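Local coordinates for ribonucleoside-diphosphate reductase (Pseudomonas aeruginosa, PDB 5IM3), which probably reduces ribonucleoside diphosphates to the deoxyribonucleotides needed for DNA synthesis, as an allosteric enzyme that binds dATP, at residues F713-D726 / R754-I766. Numbering follows the deposited sequence.
Sequences FQGSLWSQGILPID and RERVQKGIRNSNI
Trp-718 reaches across to Val-757, Ile-761 and Ser-764. Its CB lies 3.6 Å from Val-757 CG2, a methyl that also touches CE3. With CG anti to the carbonyl carbon (chi1 -49°), the indole extends over Ile-761, whose CD1 sits above the five-membered ring, 3.3 Å from Trp-718 CG, in a CH-pi contact. NE1 gives a nearly straight hydrogen bond (163°) to Ser-764 O at 2.8 Å; the oxygen lies in the indole plane, the nitrogen above the carbonyl plane. Farther out, CZ2 comes near Ile-766 CG1 (4.5 Å). Edge bond and covered face together limit the buried ring's rotation.

Phe-713 lays one ring face on Gly-760 CA, where the chain, with positive phi, turns out of helical geometry. At the far end Arg-754 grips Asp-726 in a side-on salt bridge, NE and NH2 both 2.9 Å from OD2, on its syn side but somewhat out of the carboxylate plane. The anti lone pair of OD2 accepts a hydrogen bond from Leu-723 N, half of a capping box.

Within the barrel domain, the loop before helix 724-735 and that helix's first turn pack on helix 751-757 and the chain following it, which passes helix 679-707 before Ile-766 forms a backbone hydrogen bond with Leu-660 of strand 659-663.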
loop_
_atom_site.group_PDB
_atom_site.type_symbol
_atom_site.label_atom_id
_atom_site.label_comp_id
_atom_site.label_asym_id
_atom_site.label_seq_id
_atom_site.Cartn_x
_atom_site.Cartn_y
_atom_site.Cartn_z
ATOM N N PHE A 713 39.761 -35.261 30.563
ATOM C CA PHE A 713 40.566 -35.200 29.346
ATOM C C PHE A 713 40.532 -36.523 28.595
ATOM O O PHE A 713 40.453 -36.542 27.360
ATOM C CB PHE A 713 42.011 -34.827 29.674
ATOM C CG PHE A 713 42.965 -35.091 28.541
ATOM C CD1 PHE A 713 43.093 -34.186 27.500
ATOM C CD2 PHE A 713 43.716 -36.256 28.505
ATOM C CE1 PHE A 713 43.959 -34.432 26.449
ATOM C CE2 PHE A 713 44.581 -36.508 27.455
ATOM C CZ PHE A 713 44.701 -35.595 26.425
ATOM N N GLN A 714 40.603 -37.639 29.320
ATOM C CA GLN A 714 40.626 -38.950 28.687
ATOM C C GLN A 714 39.323 -39.192 27.930
ATOM O O GLN A 714 38.241 -39.225 28.527
ATOM C CB GLN A 714 40.855 -40.031 29.745
ATOM C CG GLN A 714 42.201 -39.903 30.467
ATOM C CD GLN A 714 42.332 -40.825 31.674
ATOM O OE1 GLN A 714 41.431 -41.612 31.973
ATOM N NE2 GLN A 714 43.462 -40.729 32.374
ATOM N N GLY A 715 39.432 -39.349 26.610
ATOM C CA GLY A 715 38.297 -39.568 25.740
ATOM C C GLY A 715 37.926 -38.369 24.893
ATOM O O GLY A 715 37.222 -38.529 23.886
ATOM N N SER A 716 38.372 -37.174 25.273
ATOM C CA SER A 716 38.077 -35.974 24.505
ATOM C C SER A 716 38.695 -36.064 23.113
ATOM O O SER A 716 39.564 -36.896 22.840
ATOM C CB SER A 716 38.613 -34.740 25.227
ATOM O OG SER A 716 40.019 -34.835 25.411
ATOM N N LEU A 717 38.232 -35.185 22.220
ATOM C CA LEU A 717 38.858 -35.088 20.905
ATOM C C LEU A 717 40.349 -34.823 21.034
ATOM O O LEU A 717 41.150 -35.335 20.244
ATOM C CB LEU A 717 38.194 -33.989 20.073
ATOM C CG LEU A 717 36.750 -34.224 19.617
ATOM C CD1 LEU A 717 36.287 -33.055 18.762
ATOM C CD2 LEU A 717 36.608 -35.525 18.847
ATOM N N TRP A 718 40.744 -34.037 22.037
ATOM C CA TRP A 718 42.164 -33.781 22.252
ATOM C C TRP A 718 42.920 -35.082 22.489
ATOM O O TRP A 718 44.047 -35.249 22.007
ATOM C CB TRP A 718 42.355 -32.835 23.436
ATOM C CG TRP A 718 41.511 -31.598 23.402
ATOM C CD1 TRP A 718 40.450 -31.313 24.211
ATOM C CD2 TRP A 718 41.666 -30.466 22.532
ATOM N NE1 TRP A 718 39.939 -30.077 23.904
ATOM C CE2 TRP A 718 40.663 -29.538 22.874
ATOM C CE3 TRP A 718 42.555 -30.148 21.499
ATOM C CZ2 TRP A 718 40.520 -28.316 22.217
ATOM C CZ3 TRP A 718 42.410 -28.933 20.848
ATOM C CH2 TRP A 718 41.400 -28.032 21.211
ATOM N N SER A 719 42.319 -36.012 23.234
ATOM C CA SER A 719 42.946 -37.313 23.456
ATOM C C SER A 719 43.104 -38.080 22.154
ATOM O O SER A 719 44.054 -38.855 22.000
ATOM C CB SER A 719 42.120 -38.143 24.442
ATOM O OG SER A 719 41.963 -37.478 25.683
ATOM N N GLN A 720 42.183 -37.889 21.217
ATOM C CA GLN A 720 42.197 -38.598 19.947
ATOM C C GLN A 720 43.028 -37.893 18.887
ATOM O O GLN A 720 43.062 -38.350 17.742
ATOM C CB GLN A 720 40.767 -38.773 19.432
ATOM C CG GLN A 720 39.813 -39.383 20.437
ATOM C CD GLN A 720 38.382 -39.362 19.945
ATOM O OE1 GLN A 720 38.120 -39.565 18.759
ATOM N NE2 GLN A 720 37.447 -39.097 20.849
ATOM N N GLY A 721 43.688 -36.792 19.235
ATOM C CA GLY A 721 44.447 -36.044 18.254
ATOM C C GLY A 721 43.590 -35.378 17.202
ATOM O O GLY A 721 44.058 -35.154 16.082
ATOM N N ILE A 722 42.342 -35.059 17.530
ATOM C CA ILE A 722 41.425 -34.397 16.610
ATOM C C ILE A 722 41.336 -32.943 17.053
ATOM O O ILE A 722 40.615 -32.609 17.997
ATOM C CB ILE A 722 40.053 -35.072 16.584
ATOM C CG1 ILE A 722 40.200 -36.540 16.176
ATOM C CG2 ILE A 722 39.122 -34.342 15.620
ATOM C CD1 ILE A 722 38.911 -37.336 16.256
ATOM N N LEU A 723 42.083 -32.076 16.372
ATOM C CA LEU A 723 42.106 -30.649 16.655
ATOM C C LEU A 723 40.962 -29.976 15.911
ATOM O O LEU A 723 40.250 -30.640 15.147
ATOM C CB LEU A 723 43.454 -30.050 16.245
ATOM C CG LEU A 723 44.682 -30.820 16.730
ATOM C CD1 LEU A 723 45.963 -30.123 16.311
ATOM C CD2 LEU A 723 44.645 -30.997 18.232
ATOM N N PRO A 724 40.732 -28.674 16.115
ATOM C CA PRO A 724 39.646 -28.011 15.370
ATOM C C PRO A 724 39.762 -28.165 13.865
ATOM O O PRO A 724 38.748 -28.387 13.192
ATOM C CB PRO A 724 39.775 -26.547 15.816
ATOM C CG PRO A 724 40.308 -26.638 17.193
ATOM C CD PRO A 724 41.263 -27.809 17.183
ATOM N N ILE A 725 40.972 -28.057 13.309
ATOM C CA ILE A 725 41.128 -28.207 11.865
ATOM C C ILE A 725 40.671 -29.588 11.421
ATOM O O ILE A 725 40.128 -29.749 10.321
ATOM C CB ILE A 725 42.590 -27.933 11.453
ATOM C CG1 ILE A 725 42.729 -27.914 9.926
ATOM C CG2 ILE A 725 43.531 -28.966 12.069
ATOM C CD1 ILE A 725 41.960 -26.793 9.248
ATOM N N ASP A 726 40.880 -30.605 12.260
ATOM C CA ASP A 726 40.389 -31.944 11.961
ATOM C C ASP A 726 38.885 -32.062 12.186
ATOM O O ASP A 726 38.219 -32.829 11.483
ATOM C CB ASP A 726 41.137 -32.973 12.811
ATOM C CG ASP A 726 42.630 -32.981 12.531
ATOM O OD1 ASP A 726 43.012 -33.025 11.344
ATOM O OD2 ASP A 726 43.421 -32.938 13.497
ATOM N N ARG A 754 49.793 -31.874 17.370
ATOM C CA ARG A 754 48.785 -32.923 17.453
ATOM C C ARG A 754 49.271 -34.115 18.268
ATOM O O ARG A 754 48.448 -34.897 18.754
ATOM C CB ARG A 754 48.383 -33.377 16.045
ATOM C CG ARG A 754 47.288 -34.442 16.014
ATOM C CD ARG A 754 46.900 -34.816 14.589
ATOM N NE ARG A 754 46.160 -33.746 13.921
ATOM C CZ ARG A 754 46.699 -32.845 13.103
ATOM N NH1 ARG A 754 47.997 -32.868 12.829
ATOM N NH2 ARG A 754 45.933 -31.913 12.551
ATOM N N GLU A 755 50.588 -34.267 18.433
ATOM C CA GLU A 755 51.119 -35.356 19.243
ATOM C C GLU A 755 51.123 -34.988 20.721
ATOM O O GLU A 755 50.680 -35.775 21.565
ATOM C CB GLU A 755 52.530 -35.715 18.776
ATOM C CG GLU A 755 53.089 -36.988 19.392
ATOM C CD GLU A 755 54.543 -37.219 19.032
ATOM O OE1 GLU A 755 55.273 -36.224 18.833
ATOM O OE2 GLU A 755 54.956 -38.394 18.945
ATOM N N ARG A 756 51.617 -33.791 21.055
ATOM C CA ARG A 756 51.704 -33.395 22.458
ATOM C C ARG A 756 50.328 -33.243 23.089
ATOM O O ARG A 756 50.178 -33.455 24.298
ATOM C CB ARG A 756 52.488 -32.090 22.603
ATOM C CG ARG A 756 52.512 -31.554 24.039
ATOM C CD ARG A 756 53.817 -30.846 24.375
ATOM N NE ARG A 756 53.794 -29.422 24.044
ATOM C CZ ARG A 756 53.806 -28.429 24.931
ATOM N NH1 ARG A 756 53.841 -28.668 26.236
ATOM N NH2 ARG A 756 53.792 -27.175 24.503
ATOM N N VAL A 757 49.322 -32.871 22.300
ATOM C CA VAL A 757 47.986 -32.686 22.857
ATOM C C VAL A 757 47.442 -34.009 23.377
ATOM O O VAL A 757 46.767 -34.055 24.413
ATOM C CB VAL A 757 47.049 -32.060 21.810
ATOM C CG1 VAL A 757 46.922 -32.962 20.597
ATOM C CG2 VAL A 757 45.684 -31.795 22.408
ATOM N N GLN A 758 47.729 -35.108 22.676
ATOM C CA GLN A 758 47.210 -36.404 23.097
ATOM C C GLN A 758 47.749 -36.819 24.457
ATOM O O GLN A 758 47.172 -37.705 25.097
ATOM C CB GLN A 758 47.541 -37.469 22.050
ATOM C CG GLN A 758 46.923 -37.190 20.689
ATOM C CD GLN A 758 47.307 -38.217 19.648
ATOM O OE1 GLN A 758 47.318 -39.416 19.916
ATOM N NE2 GLN A 758 47.633 -37.749 18.450
ATOM N N LYS A 759 48.834 -36.195 24.916
ATOM C CA LYS A 759 49.385 -36.477 26.233
ATOM C C LYS A 759 48.686 -35.705 27.346
ATOM O O LYS A 759 48.863 -36.049 28.519
ATOM C CB LYS A 759 50.882 -36.165 26.242
ATOM C CG LYS A 759 51.705 -37.138 25.404
ATOM C CD LYS A 759 52.917 -36.470 24.764
ATOM C CE LYS A 759 53.915 -35.968 25.794
ATOM N NZ LYS A 759 55.058 -35.270 25.144
ATOM N N GLY A 760 47.898 -34.683 27.015
ATOM C CA GLY A 760 47.152 -33.951 28.021
ATOM C C GLY A 760 47.128 -32.454 27.800
ATOM O O GLY A 760 48.153 -31.853 27.461
ATOM N N ILE A 761 45.959 -31.838 27.977
ATOM C CA ILE A 761 45.856 -30.388 28.051
ATOM C C ILE A 761 45.018 -30.025 29.269
ATOM O O ILE A 761 44.316 -30.859 29.847
ATOM C CB ILE A 761 45.263 -29.743 26.776
ATOM C CG1 ILE A 761 43.847 -30.243 26.502
ATOM C CG2 ILE A 761 46.156 -30.020 25.585
ATOM C CD1 ILE A 761 43.195 -29.518 25.347
ATOM N N ARG A 762 45.106 -28.754 29.648
ATOM C CA ARG A 762 44.531 -28.273 30.893
ATOM C C ARG A 762 43.071 -27.865 30.760
ATOM O O ARG A 762 42.377 -27.775 31.778
ATOM C CB ARG A 762 45.360 -27.085 31.403
ATOM C CG ARG A 762 44.872 -26.432 32.688
ATOM C CD ARG A 762 44.897 -27.382 33.870
ATOM N NE ARG A 762 44.565 -26.685 35.108
ATOM C CZ ARG A 762 44.427 -27.274 36.289
ATOM N NH1 ARG A 762 44.586 -28.585 36.401
ATOM N NH2 ARG A 762 44.128 -26.548 37.357
ATOM N N ASN A 763 42.584 -27.632 29.541
ATOM C CA ASN A 763 41.277 -27.023 29.338
ATOM C C ASN A 763 40.524 -27.738 28.224
ATOM O O ASN A 763 41.084 -27.987 27.152
ATOM C CB ASN A 763 41.430 -25.537 29.002
ATOM C CG ASN A 763 42.328 -24.808 29.980
ATOM O OD1 ASN A 763 43.511 -24.584 29.713
ATOM N ND2 ASN A 763 41.769 -24.430 31.122
ATOM N N SER A 764 39.250 -28.051 28.476
ATOM C CA SER A 764 38.437 -28.754 27.486
ATOM C C SER A 764 38.135 -27.876 26.280
ATOM O O SER A 764 38.046 -28.380 25.154
ATOM C CB SER A 764 37.129 -29.234 28.120
ATOM O OG SER A 764 36.382 -28.144 28.632
ATOM N N ASN A 765 37.960 -26.577 26.497
ATOM C CA ASN A 765 37.766 -25.609 25.431
ATOM C C ASN A 765 38.665 -24.414 25.714
ATOM O O ASN A 765 38.896 -24.058 26.874
ATOM C CB ASN A 765 36.294 -25.166 25.324
ATOM C CG ASN A 765 35.387 -26.258 24.766
ATOM O OD1 ASN A 765 35.090 -26.281 23.571
ATOM N ND2 ASN A 765 34.937 -27.161 25.634
ATOM N N ILE A 766 39.181 -23.800 24.646
ATOM C CA ILE A 766 40.189 -22.751 24.751
ATOM C C ILE A 766 39.667 -21.414 24.237
ATOM O O ILE A 766 39.844 -20.376 24.882
ATOM C CB ILE A 766 41.485 -23.137 24.007
ATOM C CG1 ILE A 766 41.898 -24.587 24.279
ATOM C CG2 ILE A 766 42.603 -22.193 24.420
ATOM C CD1 ILE A 766 42.430 -24.824 25.653
#